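Local coordinates for protein hydrolase, alpha/beta hydrolase FOLD family (Staphylococcus aureus, PDB 2XMZ) that probably catalyses the formation of 2-succinyl-6-hydroxy-2,4-cyclohexadiene-1-carboxylate in menaquinone biosynthesis, as a lyase built on the alpha/beta hydrolase fold, at residues K7-F21 and I36-I48. Numbering follows the deposited sequence.
Sequences KFYEANVETNQVLVF and IEKFTDNYHVITI
His44 fills a hollow lined by the loop between strands 7-9 and 17-21 and by Phe8 and Val18. The methyls of Ala11 and Thr15 lie over its ring, with Ala11 CB 3.9 Å and Thr15 CG2 3.8 Å from the ring centroid. With chi1 at -62°, CG lies beside the backbone N, and the ring turns into the loop. His44 NE2 gives a weak bond to Thr15 O, and a water links NE2 to Thr15 N. Farther along the loop, Asn12 N donates to Thr40 O at 2.7 Å, which ties the loop to Thr40.

Strand 44-48 runs between the two arms, antiparallel to 7-9 and parallel to 17-21. On the same sheet face as His44, Ile46 fills the next hollow, between Phe8 and Val18. Its CG1 presses on Phe8 CD1 at 3.4 Å, and its CD1 reaches Val18 CG1 at 3.5 Å. Beyond it, Ile48 CD1 packs on Val20 CG1.

On the other face, Ile36, Phe39 and Thr40 turn side chains onto the strands. Ile36 CG2 sits over one face of the Tyr9 ring, 3.9 Å from its centroid, and Thr40 CG2 meets Tyr9 CB. Leu19, extended with CG opposite its backbone N (chi1 175°), pushes CD2 over the face of Phe39. Val45 CG1 fits against the edge of the Phe21 ring, 3.7 Å from Phe21 CD2. A water bridges Tyr9 OH and Thr47 OG1.

The contact joins the beta-alpha-beta unit 17-22, 36-40, 44-48 and adds antiparallel strand 6-9, the outermost at one border of the alpha/beta hydrolase sheet. Helix 66-77 covers Val20 and Ile48, while Tyr80 meets Phe8 and Ile46. Helix 252-266 covers Phe39 and Tyr43, and strand 84-90 continues the sheet beyond 17-22.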
# COMPACT_ATOMS: atom_id res chain seq x y z
N LYS A 7 -10.82 10.11 0.90
CA LYS A 7 -12.27 10.00 0.74
C LYS A 7 -12.85 9.08 1.84
O LYS A 7 -12.24 8.08 2.21
CB LYS A 7 -12.63 9.50 -0.66
CG LYS A 7 -12.08 10.38 -1.83
CD LYS A 7 -11.90 9.58 -3.11
CE LYS A 7 -11.21 10.38 -4.21
NZ LYS A 7 -12.07 11.46 -4.75
N PHE A 8 -14.00 9.47 2.37
CA PHE A 8 -14.67 8.70 3.41
C PHE A 8 -15.97 8.22 2.84
O PHE A 8 -16.76 9.00 2.27
CB PHE A 8 -14.94 9.58 4.65
CG PHE A 8 -15.54 8.83 5.80
CD1 PHE A 8 -14.72 8.31 6.79
CD2 PHE A 8 -16.91 8.63 5.89
CE1 PHE A 8 -15.25 7.61 7.87
CE2 PHE A 8 -17.46 7.92 6.97
CZ PHE A 8 -16.63 7.41 7.95
N TYR A 9 -16.19 6.92 2.98
CA TYR A 9 -17.39 6.26 2.51
C TYR A 9 -18.13 5.74 3.73
O TYR A 9 -17.65 4.82 4.39
CB TYR A 9 -17.02 5.12 1.56
CG TYR A 9 -16.22 5.57 0.35
CD1 TYR A 9 -16.87 5.95 -0.84
CD2 TYR A 9 -14.82 5.62 0.39
CE1 TYR A 9 -16.15 6.36 -1.95
CE2 TYR A 9 -14.08 6.05 -0.73
CZ TYR A 9 -14.76 6.41 -1.89
OH TYR A 9 -14.07 6.81 -3.00
N GLU A 10 -19.27 6.36 4.04
CA GLU A 10 -20.08 5.94 5.17
C GLU A 10 -20.58 4.51 4.98
O GLU A 10 -21.08 4.15 3.92
CB GLU A 10 -21.30 6.86 5.33
CG GLU A 10 -21.13 8.03 6.31
CD GLU A 10 -21.31 7.65 7.80
OE1 GLU A 10 -22.39 7.15 8.20
OE2 GLU A 10 -20.35 7.87 8.57
N ALA A 11 -20.42 3.69 6.02
CA ALA A 11 -21.04 2.36 6.06
C ALA A 11 -22.57 2.41 5.92
O ALA A 11 -23.22 3.36 6.36
CB ALA A 11 -20.66 1.63 7.34
N ASN A 12 -23.13 1.36 5.31
CA ASN A 12 -24.56 1.30 5.08
C ASN A 12 -25.28 1.09 6.40
O ASN A 12 -26.47 1.35 6.51
CB ASN A 12 -24.91 0.21 4.08
CG ASN A 12 -24.37 0.50 2.69
OD1 ASN A 12 -24.05 1.65 2.35
ND2 ASN A 12 -24.27 -0.54 1.87
N VAL A 13 -24.53 0.66 7.41
CA VAL A 13 -25.07 0.41 8.74
C VAL A 13 -24.25 1.14 9.81
O VAL A 13 -23.16 1.63 9.52
CB VAL A 13 -25.16 -1.12 9.05
CG1 VAL A 13 -26.12 -1.81 8.07
CG2 VAL A 13 -23.77 -1.77 9.03
N GLU A 14 -24.78 1.25 11.03
CA GLU A 14 -24.00 1.78 12.16
C GLU A 14 -22.85 0.86 12.47
O GLU A 14 -23.01 -0.35 12.59
CB GLU A 14 -24.83 1.93 13.43
CG GLU A 14 -25.87 3.04 13.39
CD GLU A 14 -25.27 4.45 13.38
OE1 GLU A 14 -25.98 5.40 12.90
OE2 GLU A 14 -24.10 4.61 13.85
N THR A 15 -21.67 1.44 12.63
CA THR A 15 -20.53 0.63 12.99
C THR A 15 -19.39 1.48 13.52
O THR A 15 -19.23 2.64 13.14
CB THR A 15 -20.05 -0.24 11.79
OG1 THR A 15 -18.90 -0.98 12.19
CG2 THR A 15 -19.71 0.62 10.56
N ASN A 16 -18.59 0.88 14.40
CA ASN A 16 -17.39 1.54 14.89
C ASN A 16 -16.13 1.16 14.14
O ASN A 16 -15.04 1.56 14.54
CB ASN A 16 -17.21 1.30 16.38
CG ASN A 16 -17.34 2.58 17.18
OD1 ASN A 16 -18.45 3.13 17.36
ND2 ASN A 16 -16.20 3.10 17.65
N GLN A 17 -16.30 0.40 13.06
CA GLN A 17 -15.19 -0.13 12.28
C GLN A 17 -14.89 0.77 11.08
O GLN A 17 -15.78 1.10 10.29
CB GLN A 17 -15.43 -1.58 11.85
CG GLN A 17 -15.72 -2.58 12.99
CD GLN A 17 -14.51 -2.91 13.85
OE1 GLN A 17 -14.57 -2.80 15.07
NE2 GLN A 17 -13.42 -3.34 13.22
N VAL A 18 -13.63 1.18 10.96
CA VAL A 18 -13.21 1.97 9.82
C VAL A 18 -12.03 1.27 9.16
O VAL A 18 -11.06 0.92 9.84
CB VAL A 18 -12.84 3.41 10.22
CG1 VAL A 18 -12.46 4.24 8.98
CG2 VAL A 18 -13.99 4.07 10.94
N LEU A 19 -12.15 1.00 7.86
CA LEU A 19 -11.09 0.35 7.10
C LEU A 19 -10.43 1.39 6.20
O LEU A 19 -11.11 2.02 5.38
CB LEU A 19 -11.69 -0.82 6.29
CG LEU A 19 -10.81 -1.61 5.32
CD1 LEU A 19 -9.60 -2.26 5.97
CD2 LEU A 19 -11.66 -2.67 4.60
N VAL A 20 -9.12 1.57 6.37
CA VAL A 20 -8.37 2.64 5.74
C VAL A 20 -7.44 2.02 4.71
O VAL A 20 -6.56 1.22 5.07
CB VAL A 20 -7.56 3.47 6.75
CG1 VAL A 20 -6.82 4.61 6.06
CG2 VAL A 20 -8.48 4.04 7.88
N PHE A 21 -7.64 2.38 3.43
CA PHE A 21 -6.87 1.80 2.33
C PHE A 21 -5.76 2.72 1.86
O PHE A 21 -6.02 3.89 1.51
CB PHE A 21 -7.75 1.52 1.12
CG PHE A 21 -8.62 0.32 1.27
CD1 PHE A 21 -8.14 -0.94 0.95
CD2 PHE A 21 -9.94 0.45 1.70
CE1 PHE A 21 -8.95 -2.07 1.08
CE2 PHE A 21 -10.77 -0.66 1.79
CZ PHE A 21 -10.28 -1.93 1.50
N ILE A 36 -14.77 -0.99 -2.64
CA ILE A 36 -15.37 -0.14 -1.62
C ILE A 36 -16.74 -0.66 -1.18
O ILE A 36 -16.97 -0.83 0.03
CB ILE A 36 -15.51 1.34 -2.12
CG1 ILE A 36 -14.14 1.92 -2.51
CG2 ILE A 36 -16.23 2.22 -1.10
CD1 ILE A 36 -13.00 1.61 -1.59
N GLU A 37 -17.62 -0.92 -2.14
CA GLU A 37 -18.99 -1.38 -1.86
C GLU A 37 -19.02 -2.73 -1.15
O GLU A 37 -19.93 -2.99 -0.36
CB GLU A 37 -19.83 -1.42 -3.12
CG GLU A 37 -20.25 -0.04 -3.58
CD GLU A 37 -21.45 -0.07 -4.49
OE1 GLU A 37 -22.52 -0.56 -4.06
OE2 GLU A 37 -21.34 0.41 -5.63
N LYS A 38 -18.03 -3.58 -1.41
CA LYS A 38 -17.96 -4.87 -0.73
C LYS A 38 -17.71 -4.67 0.78
O LYS A 38 -18.11 -5.51 1.58
CB LYS A 38 -16.88 -5.79 -1.34
CG LYS A 38 -16.86 -5.81 -2.88
CD LYS A 38 -17.94 -6.71 -3.46
CE LYS A 38 -18.16 -6.39 -4.94
NZ LYS A 38 -16.88 -6.03 -5.62
N PHE A 39 -17.09 -3.56 1.15
CA PHE A 39 -16.82 -3.28 2.57
C PHE A 39 -17.81 -2.35 3.26
O PHE A 39 -18.12 -2.56 4.43
CB PHE A 39 -15.35 -2.88 2.79
CG PHE A 39 -14.38 -3.92 2.31
CD1 PHE A 39 -14.13 -5.06 3.07
CD2 PHE A 39 -13.76 -3.80 1.07
CE1 PHE A 39 -13.27 -6.05 2.61
CE2 PHE A 39 -12.88 -4.78 0.61
CZ PHE A 39 -12.64 -5.92 1.38
N THR A 40 -18.34 -1.36 2.54
CA THR A 40 -19.28 -0.41 3.14
C THR A 40 -20.59 -1.05 3.64
O THR A 40 -21.31 -0.47 4.44
CB THR A 40 -19.58 0.78 2.21
OG1 THR A 40 -20.06 0.30 0.94
CG2 THR A 40 -18.31 1.63 2.00
N ASP A 41 -20.88 -2.26 3.16
CA ASP A 41 -21.98 -3.07 3.70
C ASP A 41 -21.93 -3.14 5.23
O ASP A 41 -22.96 -3.10 5.89
CB ASP A 41 -21.93 -4.49 3.12
CG ASP A 41 -22.54 -4.60 1.72
OD1 ASP A 41 -23.04 -3.58 1.16
OD2 ASP A 41 -22.50 -5.73 1.18
N ASN A 42 -20.72 -3.25 5.78
CA ASN A 42 -20.51 -3.45 7.22
C ASN A 42 -19.43 -2.56 7.84
O ASN A 42 -19.25 -2.56 9.06
CB ASN A 42 -20.13 -4.92 7.49
CG ASN A 42 -21.25 -5.90 7.16
OD1 ASN A 42 -21.14 -6.69 6.22
ND2 ASN A 42 -22.34 -5.85 7.93
N TYR A 43 -18.69 -1.82 7.01
CA TYR A 43 -17.53 -1.06 7.48
C TYR A 43 -17.49 0.34 6.87
O TYR A 43 -17.80 0.52 5.70
CB TYR A 43 -16.20 -1.82 7.18
CG TYR A 43 -16.20 -3.26 7.69
CD1 TYR A 43 -15.78 -3.57 8.97
CD2 TYR A 43 -16.67 -4.31 6.88
CE1 TYR A 43 -15.82 -4.89 9.45
CE2 TYR A 43 -16.69 -5.62 7.35
CZ TYR A 43 -16.27 -5.91 8.63
OH TYR A 43 -16.31 -7.21 9.08
N HIS A 44 -17.14 1.33 7.68
CA HIS A 44 -16.76 2.64 7.14
C HIS A 44 -15.46 2.44 6.36
O HIS A 44 -14.60 1.67 6.78
CB HIS A 44 -16.53 3.67 8.24
CG HIS A 44 -17.75 3.95 9.06
ND1 HIS A 44 -18.88 4.55 8.55
CD2 HIS A 44 -18.00 3.73 10.37
CE1 HIS A 44 -19.78 4.68 9.50
NE2 HIS A 44 -19.27 4.19 10.62
N VAL A 45 -15.34 3.12 5.23
CA VAL A 45 -14.13 2.99 4.41
C VAL A 45 -13.52 4.35 4.14
O VAL A 45 -14.23 5.28 3.77
CB VAL A 45 -14.38 2.25 3.06
CG1 VAL A 45 -13.12 2.30 2.17
CG2 VAL A 45 -14.84 0.80 3.28
N ILE A 46 -12.20 4.43 4.32
CA ILE A 46 -11.43 5.60 3.95
C ILE A 46 -10.38 5.17 2.93
O ILE A 46 -9.73 4.14 3.08
CB ILE A 46 -10.71 6.25 5.15
CG1 ILE A 46 -11.73 6.79 6.15
CG2 ILE A 46 -9.77 7.39 4.69
CD1 ILE A 46 -11.11 7.17 7.50
N THR A 47 -10.21 5.98 1.90
CA THR A 47 -9.09 5.79 1.01
C THR A 47 -8.27 7.04 1.13
O THR A 47 -8.84 8.13 1.27
CB THR A 47 -9.54 5.57 -0.45
OG1 THR A 47 -10.29 6.68 -0.90
CG2 THR A 47 -10.36 4.27 -0.59
N ILE A 48 -6.95 6.88 1.07
CA ILE A 48 -6.02 7.99 1.16
C ILE A 48 -5.03 7.89 -0.01
O ILE A 48 -4.42 6.83 -0.25
CB ILE A 48 -5.24 7.99 2.49
CG1 ILE A 48 -6.19 7.98 3.69
CG2 ILE A 48 -4.29 9.21 2.56
CD1 ILE A 48 -5.47 7.72 5.05
O HOH W 1 -11.61 6.45 -3.30
O HOH W 2 -21.98 -1.42 0.12
O HOH W 3 -21.78 4.34 12.33
O HOH W 4 -5.64 4.31 -1.32